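Local coordinates for neurogenic locus protein delta (Drosophila melanogaster, PDB 7ALK), which acts as a ligand for the Notch receptor and is required for the correct separation of neural and epidermal cell lineages, at residues Ser3-Leu8 / Asp157-Cys162; Gly102-Ile107 / Leu130-Val135; Leu126-Leu131 / Gln150-Glu155. All blocks are in the same frame, centred on the assembly; numbering follows the deposited sequence.

All three contacts lie in the N-terminal C2-like domain of Delta, whose two antiparallel sheets pack face to face. Contact 1 joins strands 3-12 and 153-161 within one sheet; contact 2 joins the hairpin strands 103-113 and 124-135 of the other. Contact 3 bridges the sheets, sharing strand 124-135 with contact 2 and strand 153-161 with contact 1; its centre is about 16 Å from that of contact 2 and about 20 Å from that of contact 1. Along the chain, contacts 2 and 3 are nested inside the loop that contact 1 closes. Contacts 1 and 2, with centres about 12 Å apart, touch, packing strands 3-12 and 153-161 against the sheet that holds 103-113 and 124-135.

Contact 1: residues Ser3-Leu8 / Asp157-Cys162; sequences SFELRL and DFRVTC
The guanidinium of Arg159 has Glu5 OE1 at its edge, nearly coplanar with the carboxylate (planes 12° apart), in an antiparallel sheet of the C2-like domain where strand 3-8 runs against 157-161. Arg159 NE donates to Glu5 OE1 at 3.1 Å as a salt bridge, meeting the oxygen nearly along its C-O axis, with NH2 only weakly added. Over one face of this guanidinium lies CG2 of Thr161, two residues along the same strand and on the same face of the sheet. In the salt bridge of Arg7 the guanidinium stands 74° from the carboxylate plane of Asp157, and an N-H of its NH2 is donated to Asp157 OD2 at 2.9 Å, on the anti lone pair. Asp157 OD1 has a second partner, the hydroxyl of Thr144. The Phe4 ring receives Arg159 O over one face, offset toward the rim.

Ser3, Glu5 and Arg7 form hydrogen-bonded pairs with Thr161, Arg159 and Asp157. The other face of the sheet carries Phe4, Leu6, Phe158 and Val160 and turns toward the second sheet, where Leu6 meets Leu106 and Val108. CG of Phe4 is anti to the backbone N (chi1 -177°), beside the carbonyl carbon. Phe4 CZ lies 3.9 Å from Phe158 CB, and Phe4 CD2 comes 3.4 Å from CG2 of Val160, whose side chain crosses the phenylalanine at about a right angle.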
ATOM      1  N   SER A   3      -0.254   1.064  -5.175  1.00 20.01           N
ATOM      2  CA  SER A   3      -0.727  -0.135  -4.496  1.00 17.35           C
ATOM      3  C   SER A   3      -1.549   0.278  -3.282  1.00 18.20           C
ATOM      4  O   SER A   3      -1.256   1.284  -2.631  1.00 21.63           O
ATOM      5  CB  SER A   3       0.433  -1.043  -4.064  1.00 19.85           C
ATOM      6  OG  SER A   3       1.136  -1.546  -5.185  1.00 27.99           O
ATOM      7  N   PHE A   4      -2.581  -0.510  -2.991  1.00 15.79           N
ATOM      8  CA  PHE A   4      -3.436  -0.300  -1.830  1.00 15.02           C
ATOM      9  C   PHE A   4      -2.962  -1.224  -0.717  1.00 17.40           C
ATOM     10  O   PHE A   4      -3.003  -2.450  -0.866  1.00 15.90           O
ATOM     11  CB  PHE A   4      -4.904  -0.569  -2.171  1.00 17.53           C
ATOM     12  CG  PHE A   4      -5.862  -0.311  -1.033  1.00 17.66           C
ATOM     13  CD1 PHE A   4      -6.080  -1.267  -0.054  1.00 17.86           C
ATOM     14  CD2 PHE A   4      -6.562   0.879  -0.959  1.00 19.06           C
ATOM     15  CE1 PHE A   4      -6.961  -1.027   0.985  1.00 19.97           C
ATOM     16  CE2 PHE A   4      -7.445   1.123   0.078  1.00 16.40           C
ATOM     17  CZ  PHE A   4      -7.644   0.167   1.050  1.00 16.75           C
ATOM     18  N   GLU A   5      -2.513  -0.640   0.391  1.00 18.71           N
ATOM     19  CA  GLU A   5      -1.995  -1.391   1.527  1.00 18.08           C
ATOM     20  C   GLU A   5      -2.992  -1.349   2.674  1.00 22.76           C
ATOM     21  O   GLU A   5      -3.424  -0.267   3.089  1.00 28.01           O
ATOM     22  CB  GLU A   5      -0.648  -0.833   1.991  1.00 20.45           C
ATOM     23  CG  GLU A   5       0.501  -1.084   1.031  1.00 27.36           C
ATOM     24  CD  GLU A   5       1.755  -0.322   1.412  1.00 32.23           C
ATOM     25  OE1 GLU A   5       1.634   0.758   2.029  1.00 34.27           O
ATOM     26  OE2 GLU A   5       2.864  -0.805   1.098  1.00 30.62           O
ATOM     27  N   LEU A   6      -3.353  -2.524   3.186  1.00 19.61           N
ATOM     28  CA  LEU A   6      -4.184  -2.651   4.376  1.00 21.21           C
ATOM     29  C   LEU A   6      -3.373  -3.370   5.444  1.00 26.18           C
ATOM     30  O   LEU A   6      -3.017  -4.541   5.273  1.00 28.84           O
ATOM     31  CB  LEU A   6      -5.478  -3.410   4.077  1.00 21.27           C
ATOM     32  CG  LEU A   6      -6.287  -3.856   5.300  1.00 21.91           C
ATOM     33  CD1 LEU A   6      -6.695  -2.661   6.146  1.00 23.77           C
ATOM     34  CD2 LEU A   6      -7.508  -4.652   4.882  1.00 18.34           C
ATOM     35  N   ARG A   7      -3.080  -2.670   6.538  1.00 24.14           N
ATOM     36  CA  ARG A   7      -2.253  -3.201   7.617  1.00 25.97           C
ATOM     37  C   ARG A   7      -3.135  -3.472   8.829  1.00 24.80           C
ATOM     38  O   ARG A   7      -3.600  -2.537   9.488  1.00 28.62           O
ATOM     39  CB  ARG A   7      -1.125  -2.234   7.970  1.00 27.70           C
ATOM     40  CG  ARG A   7      -0.307  -2.664   9.178  1.00 30.87           C
ATOM     41  CD  ARG A   7       0.874  -1.736   9.409  1.00 33.59           C
ATOM     42  NE  ARG A   7       0.451  -0.370   9.689  1.00 29.87           N
ATOM     43  CZ  ARG A   7       1.276   0.663   9.781  1.00 29.59           C
ATOM     44  NH1 ARG A   7       2.582   0.521   9.618  1.00 37.66           N
ATOM     45  NH2 ARG A   7       0.781   1.869  10.043  1.00 28.45           N
ATOM     46  N   LEU A   8      -3.362  -4.749   9.120  1.00 22.40           N
ATOM     47  CA  LEU A   8      -4.089  -5.124  10.322  1.00 22.24           C
ATOM     48  C   LEU A   8      -3.200  -4.942  11.544  1.00 25.02           C
ATOM     49  O   LEU A   8      -2.010  -5.270  11.521  1.00 31.12           O
ATOM     50  CB  LEU A   8      -4.563  -6.573  10.224  1.00 22.04           C
ATOM     51  CG  LEU A   8      -5.166  -7.001   8.885  1.00 20.41           C
ATOM     52  CD1 LEU A   8      -5.248  -8.515   8.800  1.00 18.16           C
ATOM     53  CD2 LEU A   8      -6.537  -6.376   8.690  1.00 22.10           C
ATOM     54  N   ASP A 157      -5.056  -0.085   9.545  1.00 26.68           N
ATOM     55  CA  ASP A 157      -4.686   1.105   8.794  1.00 27.52           C
ATOM     56  C   ASP A 157      -4.753   0.795   7.304  1.00 26.87           C
ATOM     57  O   ASP A 157      -4.501  -0.337   6.881  1.00 28.56           O
ATOM     58  CB  ASP A 157      -3.274   1.594   9.152  1.00 27.96           C
ATOM     59  CG  ASP A 157      -3.070   1.761  10.644  1.00 30.28           C
ATOM     60  OD1 ASP A 157      -4.070   1.922  11.373  1.00 33.28           O
ATOM     61  OD2 ASP A 157      -1.903   1.733  11.089  1.00 29.26           O
ATOM     62  N   PHE A 158      -5.091   1.806   6.508  1.00 27.76           N
ATOM     63  CA  PHE A 158      -5.196   1.624   5.066  1.00 27.41           C
ATOM     64  C   PHE A 158      -4.755   2.898   4.361  1.00 26.54           C
ATOM     65  O   PHE A 158      -4.970   4.007   4.860  1.00 24.71           O
ATOM     66  CB  PHE A 158      -6.622   1.249   4.640  1.00 23.70           C
ATOM     67  CG  PHE A 158      -7.658   2.280   4.998  1.00 25.95           C
ATOM     68  CD1 PHE A 158      -8.220   2.309   6.264  1.00 30.26           C
ATOM     69  CD2 PHE A 158      -8.076   3.213   4.064  1.00 21.30           C
ATOM     70  CE1 PHE A 158      -9.175   3.254   6.592  1.00 31.31           C
ATOM     71  CE2 PHE A 158      -9.031   4.160   4.386  1.00 22.03           C
ATOM     72  CZ  PHE A 158      -9.580   4.180   5.651  1.00 24.46           C
ATOM     73  N   ARG A 159      -4.140   2.728   3.191  1.00 21.89           N
ATOM     74  CA  ARG A 159      -3.689   3.858   2.390  1.00 23.15           C
ATOM     75  C   ARG A 159      -3.395   3.379   0.976  1.00 21.97           C
ATOM     76  O   ARG A 159      -3.324   2.178   0.705  1.00 16.23           O
ATOM     77  CB  ARG A 159      -2.446   4.517   2.993  1.00 21.31           C
ATOM     78  CG  ARG A 159      -1.180   3.701   2.810  1.00 22.43           C
ATOM     79  CD  ARG A 159       0.030   4.414   3.380  1.00 23.31           C
ATOM     80  NE  ARG A 159       1.259   3.672   3.129  1.00 22.76           N
ATOM     81  CZ  ARG A 159       2.451   4.019   3.594  1.00 25.10           C
ATOM     82  NH1 ARG A 159       2.614   5.100   4.339  1.00 28.99           N
ATOM     83  NH2 ARG A 159       3.506   3.264   3.302  1.00 26.84           N
ATOM     84  N   VAL A 160      -3.224   4.345   0.076  1.00 24.38           N
ATOM     85  CA  VAL A 160      -2.772   4.101  -1.290  1.00 21.70           C
ATOM     86  C   VAL A 160      -1.540   4.958  -1.533  1.00 22.96           C
ATOM     87  O   VAL A 160      -1.560   6.167  -1.275  1.00 23.24           O
ATOM     88  CB  VAL A 160      -3.861   4.422  -2.330  1.00 17.71           C
ATOM     89  CG1 VAL A 160      -3.480   3.845  -3.688  1.00 16.93           C
ATOM     90  CG2 VAL A 160      -5.202   3.894  -1.882  1.00 20.73           C
ATOM     91  N   THR A 161      -0.472   4.335  -2.024  1.00 23.35           N
ATOM     92  CA  THR A 161       0.769   5.030  -2.327  1.00 22.05           C
ATOM     93  C   THR A 161       1.267   4.603  -3.698  1.00 20.09           C
ATOM     94  O   THR A 161       1.076   3.457  -4.115  1.00 18.68           O
ATOM     95  CB  THR A 161       1.853   4.752  -1.273  1.00 22.14           C
ATOM     96  OG1 THR A 161       2.021   3.337  -1.119  1.00 22.82           O
ATOM     97  CG2 THR A 161       1.469   5.365   0.067  1.00 23.14           C
ATOM     98  N   CYS A 162       1.907   5.535  -4.397  1.00 17.88           N
ATOM     99  CA  CYS A 162       2.426   5.254  -5.726  1.00 20.62           C
ATOM    100  C   CYS A 162       3.690   4.404  -5.644  1.00 21.10           C
ATOM    101  O   CYS A 162       4.430   4.443  -4.657  1.00 19.86           O
ATOM    102  CB  CYS A 162       2.724   6.552  -6.478  1.00 22.07           C
ATOM    103  SG  CYS A 162       1.314   7.672  -6.691  1.00 33.24           S
TER

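Contact 2: residues Gly102-Ile107 / Leu130-Val135; sequences GTFSLI and LLVQQV
Phe104 and Gln134 lie side by side and point the same way, with the aromatic ring and the amide plane 55° apart. Among the apolar contacts, the Phe104 ring is central: CE1 is 3.6 Å from Gln134 CG, and CZ is 4.1 Å from Val132 CG1. CG of Phe104 is set between the backbone N and the carbonyl carbon (chi1 75°). On the opposite face of the sheet, Thr103 CG2 touches Val135 CG2 at 3.6 Å, and Ile107 lies alongside Leu131, its CG2 near Leu131 CD1.

In the backbone, Val132 N donates to Leu106 O at 2.9 Å, and the return bond from Leu106 N to Val132 O is weak. Phe104 N reaches Gln134 O at 3.2 Å, and the reverse bond from Gln134 N to Phe104 O is also weak. Between these pairs run two CA-H...O contacts, Gln133 CA to Phe104 O at 3.4 Å and Ser105 CA to Val132 O at 3.5 Å; past Leu106 and Val132, Leu131 CA meets Leu106 O at 3.3 Å.

The polar end of Gln134 is engaged outside the hairpin, where OE1 accepts a hydrogen bond from Lys143 NZ. Both Val132 and Gln134 also touch an N-acetylglucosamine of a glycan carried by the protein itself.

Strands 103-113 and 124-135 form an antiparallel hairpin of the C2-like domain, with 124-135 outermost in its four-strand sheet and 103-113 paired on its other side with strand 40-48. The face bearing Phe104 and Val132 is turned to the opposing sheet, where Phe104 meets the ring of Phe4, Val132 rests on Tyr156 and Gln134 on Phe158.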
ATOM      1  N   GLY A 102      -9.655   6.791  -6.975  1.00 21.05           N
ATOM      2  CA  GLY A 102     -10.015   7.625  -5.850  1.00 22.07           C
ATOM      3  C   GLY A 102     -11.084   7.059  -4.944  1.00 23.09           C
ATOM      4  O   GLY A 102     -11.229   7.530  -3.810  1.00 26.39           O
ATOM      5  N   THR A 103     -11.841   6.067  -5.402  1.00 22.82           N
ATOM      6  CA  THR A 103     -12.872   5.421  -4.610  1.00 25.89           C
ATOM      7  C   THR A 103     -12.599   3.924  -4.550  1.00 24.16           C
ATOM      8  O   THR A 103     -11.932   3.359  -5.422  1.00 22.97           O
ATOM      9  CB  THR A 103     -14.269   5.677  -5.193  1.00 25.08           C
ATOM     10  OG1 THR A 103     -14.314   5.212  -6.548  1.00 24.86           O
ATOM     11  CG2 THR A 103     -14.597   7.162  -5.165  1.00 20.32           C
ATOM     12  N   PHE A 104     -13.121   3.280  -3.509  1.00 24.92           N
ATOM     13  CA  PHE A 104     -12.901   1.852  -3.334  1.00 23.82           C
ATOM     14  C   PHE A 104     -13.983   1.276  -2.436  1.00 25.13           C
ATOM     15  O   PHE A 104     -14.707   2.004  -1.752  1.00 23.71           O
ATOM     16  CB  PHE A 104     -11.513   1.564  -2.749  1.00 20.22           C
ATOM     17  CG  PHE A 104     -11.395   1.866  -1.281  1.00 17.84           C
ATOM     18  CD1 PHE A 104     -11.205   3.165  -0.839  1.00 20.04           C
ATOM     19  CD2 PHE A 104     -11.463   0.848  -0.343  1.00 17.36           C
ATOM     20  CE1 PHE A 104     -11.093   3.445   0.509  1.00 20.15           C
ATOM     21  CE2 PHE A 104     -11.352   1.123   1.007  1.00 19.64           C
ATOM     22  CZ  PHE A 104     -11.166   2.422   1.434  1.00 21.02           C
ATOM     23  N   SER A 105     -14.077  -0.052  -2.455  1.00 28.29           N
ATOM     24  CA  SER A 105     -14.946  -0.813  -1.570  1.00 24.49           C
ATOM     25  C   SER A 105     -14.155  -1.994  -1.028  1.00 23.26           C
ATOM     26  O   SER A 105     -13.403  -2.636  -1.767  1.00 22.04           O
ATOM     27  CB  SER A 105     -16.201  -1.301  -2.296  1.00 21.86           C
ATOM     28  OG  SER A 105     -17.202  -1.689  -1.372  1.00 28.32           O
ATOM     29  N   LEU A 106     -14.323  -2.279   0.262  1.00 23.86           N
ATOM     30  CA  LEU A 106     -13.469  -3.238   0.946  1.00 23.66           C
ATOM     31  C   LEU A 106     -14.292  -4.100   1.892  1.00 23.93           C
ATOM     32  O   LEU A 106     -15.176  -3.598   2.592  1.00 25.24           O
ATOM     33  CB  LEU A 106     -12.358  -2.516   1.723  1.00 20.19           C
ATOM     34  CG  LEU A 106     -11.406  -3.354   2.575  1.00 18.94           C
ATOM     35  CD1 LEU A 106     -10.447  -4.131   1.689  1.00 21.66           C
ATOM     36  CD2 LEU A 106     -10.643  -2.465   3.543  1.00 18.58           C
ATOM     37  N   ILE A 107     -13.998  -5.399   1.902  1.00 19.55           N
ATOM     38  CA  ILE A 107     -14.609  -6.351   2.823  1.00 19.60           C
ATOM     39  C   ILE A 107     -13.496  -7.038   3.600  1.00 19.67           C
ATOM     40  O   ILE A 107     -12.531  -7.531   3.006  1.00 18.36           O
ATOM     41  CB  ILE A 107     -15.473  -7.394   2.088  1.00 21.04           C
ATOM     42  CG1 ILE A 107     -16.221  -6.755   0.918  1.00 23.08           C
ATOM     43  CG2 ILE A 107     -16.448  -8.050   3.052  1.00 24.85           C
ATOM     44  CD1 ILE A 107     -16.791  -7.764  -0.054  1.00 29.53           C
ATOM     45  N   LEU A 130     -16.767  -6.660   8.292  1.00 20.73           N
ATOM     46  CA  LEU A 130     -16.803  -5.209   8.197  1.00 23.95           C
ATOM     47  C   LEU A 130     -16.691  -4.787   6.739  1.00 22.67           C
ATOM     48  O   LEU A 130     -16.008  -5.434   5.938  1.00 21.00           O
ATOM     49  CB  LEU A 130     -15.683  -4.560   9.029  1.00 22.01           C
ATOM     50  CG  LEU A 130     -14.222  -4.848   8.677  1.00 23.33           C
ATOM     51  CD1 LEU A 130     -13.656  -3.806   7.723  1.00 23.24           C
ATOM     52  CD2 LEU A 130     -13.387  -4.923   9.943  1.00 32.90           C
ATOM     53  N   LEU A 131     -17.373  -3.694   6.403  1.00 22.78           N
ATOM     54  CA  LEU A 131     -17.372  -3.131   5.059  1.00 20.71           C
ATOM     55  C   LEU A 131     -16.902  -1.685   5.125  1.00 21.18           C
ATOM     56  O   LEU A 131     -17.419  -0.897   5.923  1.00 20.54           O
ATOM     57  CB  LEU A 131     -18.764  -3.200   4.419  1.00 25.52           C
ATOM     58  CG  LEU A 131     -19.239  -4.504   3.764  1.00 29.21           C
ATOM     59  CD1 LEU A 131     -19.375  -5.640   4.771  1.00 28.04           C
ATOM     60  CD2 LEU A 131     -20.551  -4.282   3.023  1.00 24.40           C
ATOM     61  N   VAL A 132     -15.927  -1.340   4.287  1.00 26.18           N
ATOM     62  CA  VAL A 132     -15.387   0.013   4.206  1.00 26.05           C
ATOM     63  C   VAL A 132     -15.452   0.447   2.747  1.00 25.89           C
ATOM     64  O   VAL A 132     -14.735  -0.099   1.901  1.00 25.79           O
ATOM     65  CB  VAL A 132     -13.950   0.102   4.737  1.00 26.24           C
ATOM     66  CG1 VAL A 132     -13.475   1.546   4.738  1.00 30.62           C
ATOM     67  CG2 VAL A 132     -13.863  -0.489   6.133  1.00 27.44           C
ATOM     68  N   GLN A 133     -16.302   1.430   2.455  1.00 25.74           N
ATOM     69  CA  GLN A 133     -16.525   1.903   1.087  1.00 30.63           C
ATOM     70  C   GLN A 133     -16.537   3.429   1.127  1.00 27.22           C
ATOM     71  O   GLN A 133     -17.522   4.032   1.562  1.00 26.54           O
ATOM     72  CB  GLN A 133     -17.829   1.342   0.529  1.00 26.71           C
ATOM     73  CG  GLN A 133     -18.239   1.903  -0.820  1.00 31.48           C
ATOM     74  CD  GLN A 133     -19.252   1.026  -1.536  1.00 39.05           C
ATOM     75  OE1 GLN A 133     -19.135  -0.199  -1.547  1.00 41.97           O
ATOM     76  NE2 GLN A 133     -20.255   1.655  -2.141  1.00 39.84           N
ATOM     77  N   GLN A 134     -15.449   4.049   0.674  1.00 29.19           N
ATOM     78  CA  GLN A 134     -15.288   5.493   0.802  1.00 29.37           C
ATOM     79  C   GLN A 134     -14.331   5.993  -0.277  1.00 25.28           C
ATOM     80  O   GLN A 134     -13.789   5.216  -1.067  1.00 23.37           O
ATOM     81  CB  GLN A 134     -14.794   5.862   2.202  1.00 25.74           C
ATOM     82  CG  GLN A 134     -13.373   5.408   2.489  1.00 30.98           C
ATOM     83  CD  GLN A 134     -12.845   5.934   3.809  1.00 38.83           C
ATOM     84  OE1 GLN A 134     -11.778   6.544   3.864  1.00 36.81           O
ATOM     85  NE2 GLN A 134     -13.590   5.693   4.884  1.00 28.07           N
ATOM     86  N   VAL A 135     -14.132   7.310  -0.297  1.00 25.00           N
ATOM     87  CA  VAL A 135     -13.274   7.981  -1.269  1.00 23.84           C
ATOM     88  C   VAL A 135     -11.898   8.164  -0.643  1.00 22.84           C
ATOM     89  O   VAL A 135     -11.765   8.804   0.407  1.00 27.57           O
ATOM     90  CB  VAL A 135     -13.866   9.334  -1.696  1.00 23.59           C
ATOM     91  CG1 VAL A 135     -12.987   9.997  -2.745  1.00 27.93           C
ATOM     92  CG2 VAL A 135     -15.287   9.159  -2.210  1.00 23.87           C
TER

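Contact 3: residues Leu126-Leu131 / Gln150-Glu155; sequences LIQRLL and QYTSLE
Gln128 reaches across from strand 126-131 to Thr152, just ahead of strand 153-155, where the two sheets of the C2-like sandwich pack face to face. The two strand segments cross at -50°, with their axes 8.8 Å apart at the closest point; no backbone ladder joins them, and the contact is made by side chains reaching across.

From CB onward the glutamine passes the threonine in the opposite direction: CB lies 3.4 Å from Thr152 OG1, and CG is 3.6 Å from the same oxygen. CG is anti to the backbone N (chi1 -173°) and the chain stays extended beyond it. CD follows at 3.3 Å from OG1, and at the tip OE1 accepts the hydrogen bond of Thr152 OG1 at 2.5 Å. The hydroxyl approaches from above the carbonyl plane, 48° out of it. Both residues are buried, and this bond pairs two polar atoms inside the interface; Phe11 also touches both side chains.

Ile127 and Gln128 both face Ala110 in a classic beta bulge. Ile127 crosses Thr152 at about a right angle, with its CG2 3.6 Å from the threonine methyl CG2. Farther along the strand, Leu130 and Leu154 also cross at about a right angle, both resting on Val108; their meeting point is a single pair of methyls, Leu130 CD2 and Leu154 CD2, 3.6 Å apart.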
ATOM      1  N   LEU A 126     -17.852 -17.765  11.066  1.00 27.13           N
ATOM      2  CA  LEU A 126     -17.583 -16.353  10.820  1.00 23.20           C
ATOM      3  C   LEU A 126     -17.676 -15.567  12.122  1.00 23.19           C
ATOM      4  O   LEU A 126     -18.726 -15.555  12.771  1.00 25.60           O
ATOM      5  CB  LEU A 126     -18.567 -15.802   9.791  1.00 28.82           C
ATOM      6  CG  LEU A 126     -18.611 -14.278   9.634  1.00 27.33           C
ATOM      7  CD1 LEU A 126     -17.323 -13.754   9.016  1.00 19.30           C
ATOM      8  CD2 LEU A 126     -19.818 -13.857   8.810  1.00 25.01           C
ATOM      9  N   ILE A 127     -16.586 -14.903  12.497  1.00 23.87           N
ATOM     10  CA  ILE A 127     -16.552 -14.135  13.741  1.00 28.03           C
ATOM     11  C   ILE A 127     -17.077 -12.719  13.538  1.00 29.49           C
ATOM     12  O   ILE A 127     -17.959 -12.263  14.270  1.00 26.91           O
ATOM     13  CB  ILE A 127     -15.122 -14.119  14.321  1.00 22.06           C
ATOM     14  CG1 ILE A 127     -14.474 -15.499  14.215  1.00 21.93           C
ATOM     15  CG2 ILE A 127     -15.144 -13.664  15.767  1.00 21.78           C
ATOM     16  CD1 ILE A 127     -13.015 -15.502  14.604  1.00 21.17           C
ATOM     17  N   GLN A 128     -16.544 -11.998  12.555  1.00 23.31           N
ATOM     18  CA  GLN A 128     -16.935 -10.615  12.330  1.00 22.21           C
ATOM     19  C   GLN A 128     -16.746 -10.270  10.862  1.00 21.34           C
ATOM     20  O   GLN A 128     -15.861 -10.807  10.191  1.00 26.49           O
ATOM     21  CB  GLN A 128     -16.125  -9.651  13.206  1.00 22.70           C
ATOM     22  CG  GLN A 128     -16.602  -8.208  13.150  1.00 20.79           C
ATOM     23  CD  GLN A 128     -15.726  -7.267  13.949  1.00 25.63           C
ATOM     24  OE1 GLN A 128     -14.939  -7.697  14.791  1.00 25.94           O
ATOM     25  NE2 GLN A 128     -15.859  -5.973  13.687  1.00 33.99           N
ATOM     26  N   ARG A 129     -17.588  -9.360  10.371  1.00 21.58           N
ATOM     27  CA  ARG A 129     -17.512  -8.859   9.006  1.00 22.82           C
ATOM     28  C   ARG A 129     -17.644  -7.344   9.026  1.00 21.10           C
ATOM     29  O   ARG A 129     -18.529  -6.805   9.697  1.00 23.20           O
ATOM     30  CB  ARG A 129     -18.607  -9.472   8.129  1.00 22.15           C
ATOM     31  CG  ARG A 129     -18.622  -8.950   6.702  1.00 25.35           C
ATOM     32  CD  ARG A 129     -19.908  -9.336   5.999  1.00 30.17           C
ATOM     33  NE  ARG A 129     -20.153 -10.770   6.079  1.00 30.26           N
ATOM     34  CZ  ARG A 129     -19.950 -11.619   5.082  1.00 32.34           C
ATOM     35  NH1 ARG A 129     -19.514 -11.208   3.902  1.00 39.46           N
ATOM     36  NH2 ARG A 129     -20.186 -12.914   5.274  1.00 28.96           N
ATOM     37  N   LEU A 130     -16.767  -6.660   8.292  1.00 20.73           N
ATOM     38  CA  LEU A 130     -16.803  -5.209   8.197  1.00 23.95           C
ATOM     39  C   LEU A 130     -16.691  -4.787   6.739  1.00 22.67           C
ATOM     40  O   LEU A 130     -16.008  -5.434   5.938  1.00 21.00           O
ATOM     41  CB  LEU A 130     -15.683  -4.560   9.029  1.00 22.01           C
ATOM     42  CG  LEU A 130     -14.222  -4.848   8.677  1.00 23.33           C
ATOM     43  CD1 LEU A 130     -13.656  -3.806   7.723  1.00 23.24           C
ATOM     44  CD2 LEU A 130     -13.387  -4.923   9.943  1.00 32.90           C
ATOM     45  N   LEU A 131     -17.373  -3.694   6.403  1.00 22.78           N
ATOM     46  CA  LEU A 131     -17.372  -3.131   5.059  1.00 20.71           C
ATOM     47  C   LEU A 131     -16.902  -1.685   5.125  1.00 21.18           C
ATOM     48  O   LEU A 131     -17.419  -0.897   5.923  1.00 20.54           O
ATOM     49  CB  LEU A 131     -18.764  -3.200   4.419  1.00 25.52           C
ATOM     50  CG  LEU A 131     -19.239  -4.504   3.764  1.00 29.21           C
ATOM     51  CD1 LEU A 131     -19.375  -5.640   4.771  1.00 28.04           C
ATOM     52  CD2 LEU A 131     -20.551  -4.282   3.023  1.00 24.40           C
ATOM     53  N   GLN A 150     -20.403  -6.786  18.547  1.00 44.39           N
ATOM     54  CA  GLN A 150     -20.952  -7.070  19.869  1.00 43.84           C
ATOM     55  C   GLN A 150     -19.875  -7.570  20.825  1.00 45.49           C
ATOM     56  O   GLN A 150     -19.876  -7.213  22.009  1.00 48.02           O
ATOM     57  CB  GLN A 150     -22.085  -8.092  19.758  1.00 45.03           C
ATOM     58  CG  GLN A 150     -22.830  -8.345  21.060  1.00 51.91           C
ATOM     59  CD  GLN A 150     -23.799  -7.232  21.408  1.00 58.68           C
ATOM     60  OE1 GLN A 150     -24.150  -6.408  20.562  1.00 63.30           O
ATOM     61  NE2 GLN A 150     -24.239  -7.201  22.662  1.00 52.72           N
ATOM     62  N   TYR A 151     -18.953  -8.394  20.332  1.00 46.74           N
ATOM     63  CA  TYR A 151     -17.875  -8.940  21.144  1.00 40.88           C
ATOM     64  C   TYR A 151     -16.485  -8.645  20.606  1.00 39.79           C
ATOM     65  O   TYR A 151     -15.548  -8.529  21.398  1.00 42.01           O
ATOM     66  CB  TYR A 151     -18.021 -10.466  21.281  1.00 40.85           C
ATOM     67  CG  TYR A 151     -19.330 -10.919  21.883  1.00 48.33           C
ATOM     68  CD1 TYR A 151     -19.568 -10.806  23.246  1.00 48.99           C
ATOM     69  CD2 TYR A 151     -20.325 -11.472  21.087  1.00 45.82           C
ATOM     70  CE1 TYR A 151     -20.763 -11.225  23.800  1.00 51.89           C
ATOM     71  CE2 TYR A 151     -21.522 -11.895  21.631  1.00 48.77           C
ATOM     72  CZ  TYR A 151     -21.736 -11.768  22.988  1.00 50.97           C
ATOM     73  OH  TYR A 151     -22.927 -12.187  23.535  1.00 53.78           O
ATOM     74  N   THR A 152     -16.324  -8.519  19.292  1.00 38.26           N
ATOM     75  CA  THR A 152     -15.014  -8.432  18.670  1.00 28.66           C
ATOM     76  C   THR A 152     -14.722  -7.014  18.195  1.00 29.79           C
ATOM     77  O   THR A 152     -15.626  -6.206  17.968  1.00 31.37           O
ATOM     78  CB  THR A 152     -14.903  -9.403  17.490  1.00 28.61           C
ATOM     79  OG1 THR A 152     -15.982  -9.171  16.575  1.00 28.35           O
ATOM     80  CG2 THR A 152     -14.966 -10.834  17.979  1.00 26.32           C
ATOM     81  N   SER A 153     -13.431  -6.730  18.042  1.00 31.09           N
ATOM     82  CA  SER A 153     -12.962  -5.431  17.579  1.00 30.13           C
ATOM     83  C   SER A 153     -11.721  -5.638  16.723  1.00 32.35           C
ATOM     84  O   SER A 153     -10.804  -6.358  17.128  1.00 26.82           O
ATOM     85  CB  SER A 153     -12.647  -4.503  18.757  1.00 31.92           C
ATOM     86  OG  SER A 153     -12.012  -3.317  18.315  1.00 36.02           O
ATOM     87  N   LEU A 154     -11.697  -5.010  15.551  1.00 35.21           N
ATOM     88  CA  LEU A 154     -10.581  -5.119  14.619  1.00 29.70           C
ATOM     89  C   LEU A 154     -10.066  -3.725  14.296  1.00 28.91           C
ATOM     90  O   LEU A 154     -10.832  -2.862  13.854  1.00 31.87           O
ATOM     91  CB  LEU A 154     -10.998  -5.847  13.339  1.00 28.07           C
ATOM     92  CG  LEU A 154      -9.929  -5.930  12.249  1.00 25.73           C
ATOM     93  CD1 LEU A 154      -8.656  -6.557  12.792  1.00 28.49           C
ATOM     94  CD2 LEU A 154     -10.444  -6.718  11.060  1.00 21.81           C
ATOM     95  N   GLU A 155      -8.771  -3.511  14.510  1.00 26.45           N
ATOM     96  CA  GLU A 155      -8.120  -2.237  14.242  1.00 31.25           C
ATOM     97  C   GLU A 155      -7.168  -2.392  13.063  1.00 31.02           C
ATOM     98  O   GLU A 155      -6.444  -3.388  12.966  1.00 29.33           O
ATOM     99  CB  GLU A 155      -7.363  -1.740  15.477  1.00 28.83           C
ATOM    100  CG  GLU A 155      -6.928  -0.288  15.405  1.00 32.86           C
ATOM    101  CD  GLU A 155      -6.330   0.205  16.708  1.00 39.02           C
ATOM    102  OE1 GLU A 155      -6.463  -0.504  17.729  1.00 39.25           O
ATOM    103  OE2 GLU A 155      -5.726   1.300  16.710  1.00 34.27           O
TER